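Local coordinates for protein putative alpha-L-fucosidase (Bacteroides thetaiotaomicron, PDB 4H41) that probably hydrolyses alpha-L-fucosyl linkages in host glycans and folds as a TIM barrel, at residues B[38-43]-B[72-77]; B[116-121]-B[158-163]. All coordinates share one frame; numbering follows the deposited sequence.

Both contacts join neighbouring strands of one closed, eight-stranded parallel barrel. Contact 1 pairs the ends of strands 34-39 and 70-73, the first two in the barrel. Contact 2 pairs strands 115-119 and 157-162, the third and fourth. They come in series along the chain, and their centres lie about 9 Å apart. Strands 70-73 and 115-119 are themselves neighbours, so the four segments form a continuous part of the wall. Probable backbone hydrogen bonds run from Met-73 N to Tyr-117 O and from Ser-76 N to Gly-119 O. The loops after these strands lie at the C-terminal mouth, where TIM-barrel enzymes carry their active sites.

Contact 1: residues B[38-43]-B[72-77]; sequences FLDEIS and IMIRSG
Leu-39 and Ile-72 join the first two strands of the TIM barrel, at the ends of a beta-alpha-beta unit whose helix is 53-65. Leu-39 N gives its hydrogen to Ile-72 O at 2.8 Å. Leu-39 O accepts twice, from Ile-74 N and from Glu-41 N. The two donors reach it from opposite faces of the carbonyl plane. The Glu-41 bond belongs to an inverse gamma turn centred on Asp-40.

Beyond the strands, Arg-75 N donates to Glu-41 O at 3.1 Å, and Ile-42 N, part of the cis peptide bond between Glu-41 and Ile-42, donates to Arg-75 O at 2.8 Å. The phenyl ring of Phe-38 lies against two isoleucines. Its CE1 meets CG2 of Ile-72 at 3.6 Å, and CD1 of Ile-74 sits over one ring face. The ring of Tyr-161 meets that of Phe-38 edge-to-face.

The guanidinium of Arg-75 has CG2 of Ile-74 over one face. A chi1 of 59° puts CG between the backbone N and the carbonyl carbon, 3.1 Å from Ile-42 O. Asp-122 and Glu-165 make long, weak ion pairs with this group. Asp-40 OD1 is too far from Arg-75 for a salt bridge, and a water joins them by accepting from NH1 and donating to OD1. The other carboxylate oxygen, OD2, takes the hydroxyl hydrogen of Ser-43 OG at 2.6 Å. Asp-45 N and Ile-46 N also bond to this OG, and Asp-40 N to Glu-312 OE2. Arg-75 NH1 also donates to Ile-42 O at 2.9 Å, and that oxygen lies at the guanidinium edge, 10° out of its plane.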
loop_
_atom_site.group_PDB
_atom_site.type_symbol
_atom_site.label_atom_id
_atom_site.label_comp_id
_atom_site.label_asym_id
_atom_site.label_seq_id
_atom_site.Cartn_x
_atom_site.Cartn_y
_atom_site.Cartn_z
ATOM N N PHE B 38 -20.416 4.906 5.140
ATOM C CA PHE B 38 -20.553 3.574 4.611
ATOM C C PHE B 38 -19.845 2.627 5.532
ATOM O O PHE B 38 -18.935 3.007 6.288
ATOM C CB PHE B 38 -19.996 3.428 3.209
ATOM C CG PHE B 38 -20.871 4.106 2.186
ATOM C CD1 PHE B 38 -21.985 3.460 1.661
ATOM C CD2 PHE B 38 -20.618 5.408 1.784
ATOM C CE1 PHE B 38 -22.779 4.073 0.697
ATOM C CE2 PHE B 38 -21.428 6.033 0.819
ATOM C CZ PHE B 38 -22.515 5.369 0.299
ATOM N N LEU B 39 -20.275 1.389 5.456
ATOM C CA LEU B 39 -19.683 0.212 6.064
ATOM C C LEU B 39 -19.276 -0.578 4.849
ATOM O O LEU B 39 -20.161 -1.061 4.144
ATOM C CB LEU B 39 -20.701 -0.541 6.950
ATOM C CG LEU B 39 -21.411 0.252 8.029
ATOM C CD1 LEU B 39 -22.604 -0.519 8.537
ATOM C CD2 LEU B 39 -20.469 0.615 9.136
ATOM N N ASP B 40 -17.970 -0.740 4.577
ATOM C CA ASP B 40 -17.505 -1.301 3.322
ATOM C C ASP B 40 -17.580 -2.815 3.264
ATOM O O ASP B 40 -16.562 -3.510 3.232
ATOM C CB ASP B 40 -16.086 -0.822 3.026
ATOM C CG ASP B 40 -15.633 -1.166 1.617
ATOM O OD1 ASP B 40 -16.490 -1.188 0.701
ATOM O OD2 ASP B 40 -14.427 -1.389 1.431
ATOM N N GLU B 41 -18.809 -3.326 3.211
ATOM C CA GLU B 41 -19.139 -4.727 3.047
ATOM C C GLU B 41 -20.255 -4.826 2.008
ATOM O O GLU B 41 -21.228 -4.142 2.217
ATOM C CB GLU B 41 -19.664 -5.306 4.380
ATOM C CG GLU B 41 -18.634 -5.333 5.485
ATOM C CD GLU B 41 -17.584 -6.411 5.397
ATOM O OE1 GLU B 41 -17.672 -7.288 4.503
ATOM O OE2 GLU B 41 -16.686 -6.385 6.270
ATOM N N ILE B 42 -20.182 -5.655 0.945
ATOM C CA ILE B 42 -19.008 -6.361 0.472
ATOM C C ILE B 42 -18.161 -5.380 -0.312
ATOM O O ILE B 42 -18.657 -4.779 -1.250
ATOM C CB ILE B 42 -19.367 -7.578 -0.411
ATOM C CG1 ILE B 42 -20.201 -8.630 0.349
ATOM C CG2 ILE B 42 -18.101 -8.182 -0.995
ATOM C CD1 ILE B 42 -19.541 -9.265 1.590
ATOM N N SER B 43 -16.885 -5.242 0.027
ATOM C CA SER B 43 -16.011 -4.287 -0.645
ATOM C C SER B 43 -15.654 -4.706 -2.047
ATOM O O SER B 43 -15.384 -5.860 -2.289
ATOM C CB SER B 43 -14.722 -4.123 0.142
ATOM O OG SER B 43 -13.893 -3.131 -0.423
ATOM N N ILE B 72 -24.299 2.938 6.529
ATOM C CA ILE B 72 -24.817 2.390 5.289
ATOM C C ILE B 72 -23.992 1.203 4.854
ATOM O O ILE B 72 -22.835 1.397 4.415
ATOM C CB ILE B 72 -24.817 3.451 4.169
ATOM C CG1 ILE B 72 -25.563 4.756 4.584
ATOM C CG2 ILE B 72 -25.387 2.825 2.890
ATOM C CD1 ILE B 72 -24.668 5.961 4.685
HETATM N N MSE B 73 -24.579 -0.005 4.883
HETATM C CA MSE B 73 -23.848 -1.201 4.433
HETATM C C MSE B 73 -23.853 -1.151 2.940
HETATM O O MSE B 73 -24.915 -1.153 2.346
HETATM C CB MSE B 73 -24.497 -2.470 4.971
HETATM C CG MSE B 73 -23.557 -3.668 4.852
HETATM SE SE MSE B 73 -24.484 -5.293 5.368
HETATM C CE MSE B 73 -25.740 -5.256 4.017
ATOM N N ILE B 74 -22.705 -0.974 2.334
ATOM C CA ILE B 74 -22.642 -0.551 0.926
ATOM C C ILE B 74 -23.262 -1.522 -0.085
ATOM O O ILE B 74 -23.938 -1.054 -0.993
ATOM C CB ILE B 74 -21.190 -0.128 0.543
ATOM C CG1 ILE B 74 -21.186 0.740 -0.720
ATOM C CG2 ILE B 74 -20.269 -1.315 0.424
ATOM C CD1 ILE B 74 -19.864 1.506 -0.965
ATOM N N ARG B 75 -23.104 -2.841 0.071
ATOM C CA ARG B 75 -23.749 -3.798 -0.830
ATOM C C ARG B 75 -23.886 -5.130 -0.138
ATOM O O ARG B 75 -22.903 -5.737 0.329
ATOM C CB ARG B 75 -23.057 -3.918 -2.190
ATOM C CG ARG B 75 -21.609 -4.350 -2.162
ATOM C CD ARG B 75 -20.937 -4.109 -3.498
ATOM N NE ARG B 75 -20.824 -2.690 -3.848
ATOM C CZ ARG B 75 -19.843 -1.861 -3.490
ATOM N NH1 ARG B 75 -18.840 -2.287 -2.723
ATOM N NH2 ARG B 75 -19.867 -0.591 -3.873
ATOM N N SER B 76 -25.145 -5.574 0.002
ATOM C CA SER B 76 -25.479 -6.771 0.736
ATOM C C SER B 76 -24.859 -8.044 0.151
ATOM O O SER B 76 -24.728 -9.048 0.852
ATOM C CB SER B 76 -26.990 -6.918 0.860
ATOM O OG SER B 76 -27.640 -6.897 -0.397
ATOM N N GLY B 77 -24.442 -7.966 -1.092
ATOM C CA GLY B 77 -23.583 -8.951 -1.696
ATOM C C GLY B 77 -22.894 -8.398 -2.918
ATOM O O GLY B 77 -23.277 -7.350 -3.460
HETATM O O HOH W 1 -16.322 -0.974 -1.933
#

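Contact 2: residues B[116-121]-B[158-163]; sequences FYFGLY and GGWYIS
Phe-118 and Gly-119 pair in parallel with Trp-160 and Tyr-161, in the third and fourth strands of the TIM barrel. The strand axes come within 4.1 Å and cross at -32°. Gly-158 N donates to Phe-116 O and Phe-118 N to Gly-159 O. Tyr-161 N then donates to Phe-118 O at 2.8 Å, and Leu-120 N to Tyr-161 O at 3.0 Å. CA-H groups of Tyr-117 and Gly-119 add weaker contacts to the carbonyls of Gly-159 and Tyr-161.

Tyr-117 lays its ring over Gly-159. CA of this glycine makes a CH-pi contact, 3.8 Å from the ring centroid and 16° off the normal. The ring of Tyr-161 points to the same side of the sheet, and its edge meets CA of Gly-119. Its hydroxyl bonds to an unidentified bound molecule.

Phe-118 and Trp-160 pack on the other side, toward the surrounding helices. CD2 of Phe-118 touches CZ3 of the indole at 3.8 Å, and the ring planes are turned 81° apart. CD2 of Leu-120 reaches CE3 of the same indole at 4.1 Å. Ile-143 of helix 136-151 also touches Leu-120, and Trp-160 NE1 is bonded to Ser-188 OG.

Past the strands, Ser-163 OG donates to Leu-120 O at 2.7 Å. A water donates to this OG and to Tyr-121 O. The hydroxyl therefore gives one hydrogen bond and accepts another, which extends the polar link between the two segments beyond the strand pairing.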
loop_
_atom_site.group_PDB
_atom_site.type_symbol
_atom_site.label_atom_id
_atom_site.label_comp_id
_atom_site.label_asym_id
_atom_site.label_seq_id
_atom_site.Cartn_x
_atom_site.Cartn_y
_atom_site.Cartn_z
ATOM N N PHE B 116 -29.635 2.516 10.268
ATOM C CA PHE B 116 -28.941 1.614 9.376
ATOM C C PHE B 116 -29.630 1.647 8.008
ATOM O O PHE B 116 -30.854 1.495 7.945
ATOM C CB PHE B 116 -28.931 0.179 9.948
ATOM C CG PHE B 116 -28.397 -0.868 9.002
ATOM C CD1 PHE B 116 -29.255 -1.586 8.181
ATOM C CD2 PHE B 116 -27.048 -1.168 8.961
ATOM C CE1 PHE B 116 -28.774 -2.611 7.372
ATOM C CE2 PHE B 116 -26.563 -2.155 8.101
ATOM C CZ PHE B 116 -27.435 -2.904 7.356
ATOM N N TYR B 117 -28.843 1.820 6.939
ATOM C CA TYR B 117 -29.305 1.745 5.552
ATOM C C TYR B 117 -28.763 0.447 4.933
ATOM O O TYR B 117 -27.572 0.189 5.000
ATOM C CB TYR B 117 -28.846 2.928 4.709
ATOM C CG TYR B 117 -29.660 4.177 4.879
ATOM C CD1 TYR B 117 -29.725 4.829 6.107
ATOM C CD2 TYR B 117 -30.285 4.777 3.790
ATOM C CE1 TYR B 117 -30.439 6.022 6.256
ATOM C CE2 TYR B 117 -30.997 5.967 3.928
ATOM C CZ TYR B 117 -31.037 6.602 5.155
ATOM O OH TYR B 117 -31.712 7.779 5.297
ATOM N N PHE B 118 -29.632 -0.296 4.262
ATOM C CA PHE B 118 -29.318 -1.563 3.618
ATOM C C PHE B 118 -28.936 -1.349 2.161
ATOM O O PHE B 118 -29.745 -0.890 1.383
ATOM C CB PHE B 118 -30.556 -2.486 3.713
ATOM C CG PHE B 118 -30.301 -3.853 3.133
ATOM C CD1 PHE B 118 -29.735 -4.852 3.904
ATOM C CD2 PHE B 118 -30.577 -4.122 1.796
ATOM C CE1 PHE B 118 -29.501 -6.114 3.368
ATOM C CE2 PHE B 118 -30.371 -5.403 1.264
ATOM C CZ PHE B 118 -29.846 -6.386 2.057
ATOM N N GLY B 119 -27.712 -1.695 1.801
ATOM C CA GLY B 119 -27.257 -1.604 0.419
ATOM C C GLY B 119 -27.750 -2.772 -0.412
ATOM O O GLY B 119 -27.612 -3.939 -0.012
ATOM N N LEU B 120 -28.243 -2.488 -1.612
ATOM C CA LEU B 120 -28.747 -3.544 -2.477
ATOM C C LEU B 120 -27.626 -4.425 -3.005
ATOM O O LEU B 120 -26.445 -4.073 -2.991
ATOM C CB LEU B 120 -29.576 -2.942 -3.637
ATOM C CG LEU B 120 -30.843 -2.185 -3.225
ATOM C CD1 LEU B 120 -31.673 -1.830 -4.431
ATOM C CD2 LEU B 120 -31.685 -3.013 -2.215
ATOM N N TYR B 121 -28.031 -5.602 -3.472
ATOM C CA TYR B 121 -27.122 -6.607 -3.977
ATOM C C TYR B 121 -26.525 -6.166 -5.326
ATOM O O TYR B 121 -27.237 -5.630 -6.175
ATOM C CB TYR B 121 -27.872 -7.947 -4.115
ATOM C CG TYR B 121 -27.068 -9.048 -4.762
ATOM C CD1 TYR B 121 -25.965 -9.601 -4.123
ATOM C CD2 TYR B 121 -27.376 -9.501 -6.035
ATOM C CE1 TYR B 121 -25.199 -10.599 -4.732
ATOM C CE2 TYR B 121 -26.618 -10.485 -6.657
ATOM C CZ TYR B 121 -25.517 -11.019 -6.012
ATOM O OH TYR B 121 -24.784 -11.946 -6.702
ATOM N N GLY B 158 -33.494 1.572 8.861
ATOM C CA GLY B 158 -34.055 2.868 8.535
ATOM C C GLY B 158 -34.027 3.371 7.126
ATOM O O GLY B 158 -34.454 4.499 6.890
ATOM N N GLY B 159 -33.501 2.589 6.217
ATOM C CA GLY B 159 -33.373 3.044 4.849
ATOM C C GLY B 159 -32.706 2.065 3.929
ATOM O O GLY B 159 -32.241 1.003 4.361
ATOM N N TRP B 160 -32.672 2.437 2.658
ATOM C CA TRP B 160 -32.126 1.633 1.578
ATOM C C TRP B 160 -31.113 2.414 0.783
ATOM O O TRP B 160 -31.337 3.581 0.469
ATOM C CB TRP B 160 -33.254 1.215 0.633
ATOM C CG TRP B 160 -34.403 0.527 1.310
ATOM C CD1 TRP B 160 -35.503 1.108 1.848
ATOM C CD2 TRP B 160 -34.562 -0.891 1.495
ATOM N NE1 TRP B 160 -36.395 0.138 2.266
ATOM C CE2 TRP B 160 -35.826 -1.098 2.092
ATOM C CE3 TRP B 160 -33.764 -2.010 1.202
ATOM C CZ2 TRP B 160 -36.311 -2.375 2.405
ATOM C CZ3 TRP B 160 -34.277 -3.287 1.467
ATOM C CH2 TRP B 160 -35.534 -3.453 2.065
ATOM N N TYR B 161 -30.020 1.773 0.422
ATOM C CA TYR B 161 -29.004 2.365 -0.422
ATOM C C TYR B 161 -29.052 1.623 -1.752
ATOM O O TYR B 161 -28.840 0.405 -1.792
ATOM C CB TYR B 161 -27.615 2.321 0.239
ATOM C CG TYR B 161 -26.516 2.646 -0.743
ATOM C CD1 TYR B 161 -26.487 3.873 -1.404
ATOM C CD2 TYR B 161 -25.558 1.704 -1.079
ATOM C CE1 TYR B 161 -25.505 4.162 -2.347
ATOM C CE2 TYR B 161 -24.541 1.999 -1.987
ATOM C CZ TYR B 161 -24.547 3.220 -2.653
ATOM O OH TYR B 161 -23.636 3.522 -3.617
ATOM N N ILE B 162 -29.363 2.332 -2.829
ATOM C CA ILE B 162 -29.442 1.742 -4.181
ATOM C C ILE B 162 -28.020 1.785 -4.720
ATOM O O ILE B 162 -27.513 2.847 -5.092
ATOM C CB ILE B 162 -30.497 2.492 -5.027
ATOM C CG1 ILE B 162 -31.888 2.393 -4.357
ATOM C CG2 ILE B 162 -30.538 1.937 -6.455
ATOM C CD1 ILE B 162 -32.847 3.417 -4.807
ATOM N N SER B 163 -27.335 0.641 -4.621
ATOM C CA SER B 163 -25.893 0.515 -4.802
ATOM C C SER B 163 -25.379 0.467 -6.245
ATOM O O SER B 163 -24.153 0.462 -6.426
ATOM C CB SER B 163 -25.391 -0.723 -4.045
ATOM O OG SER B 163 -26.095 -1.866 -4.486
HETATM O O HOH W 2 -26.586 -3.019 -7.158
#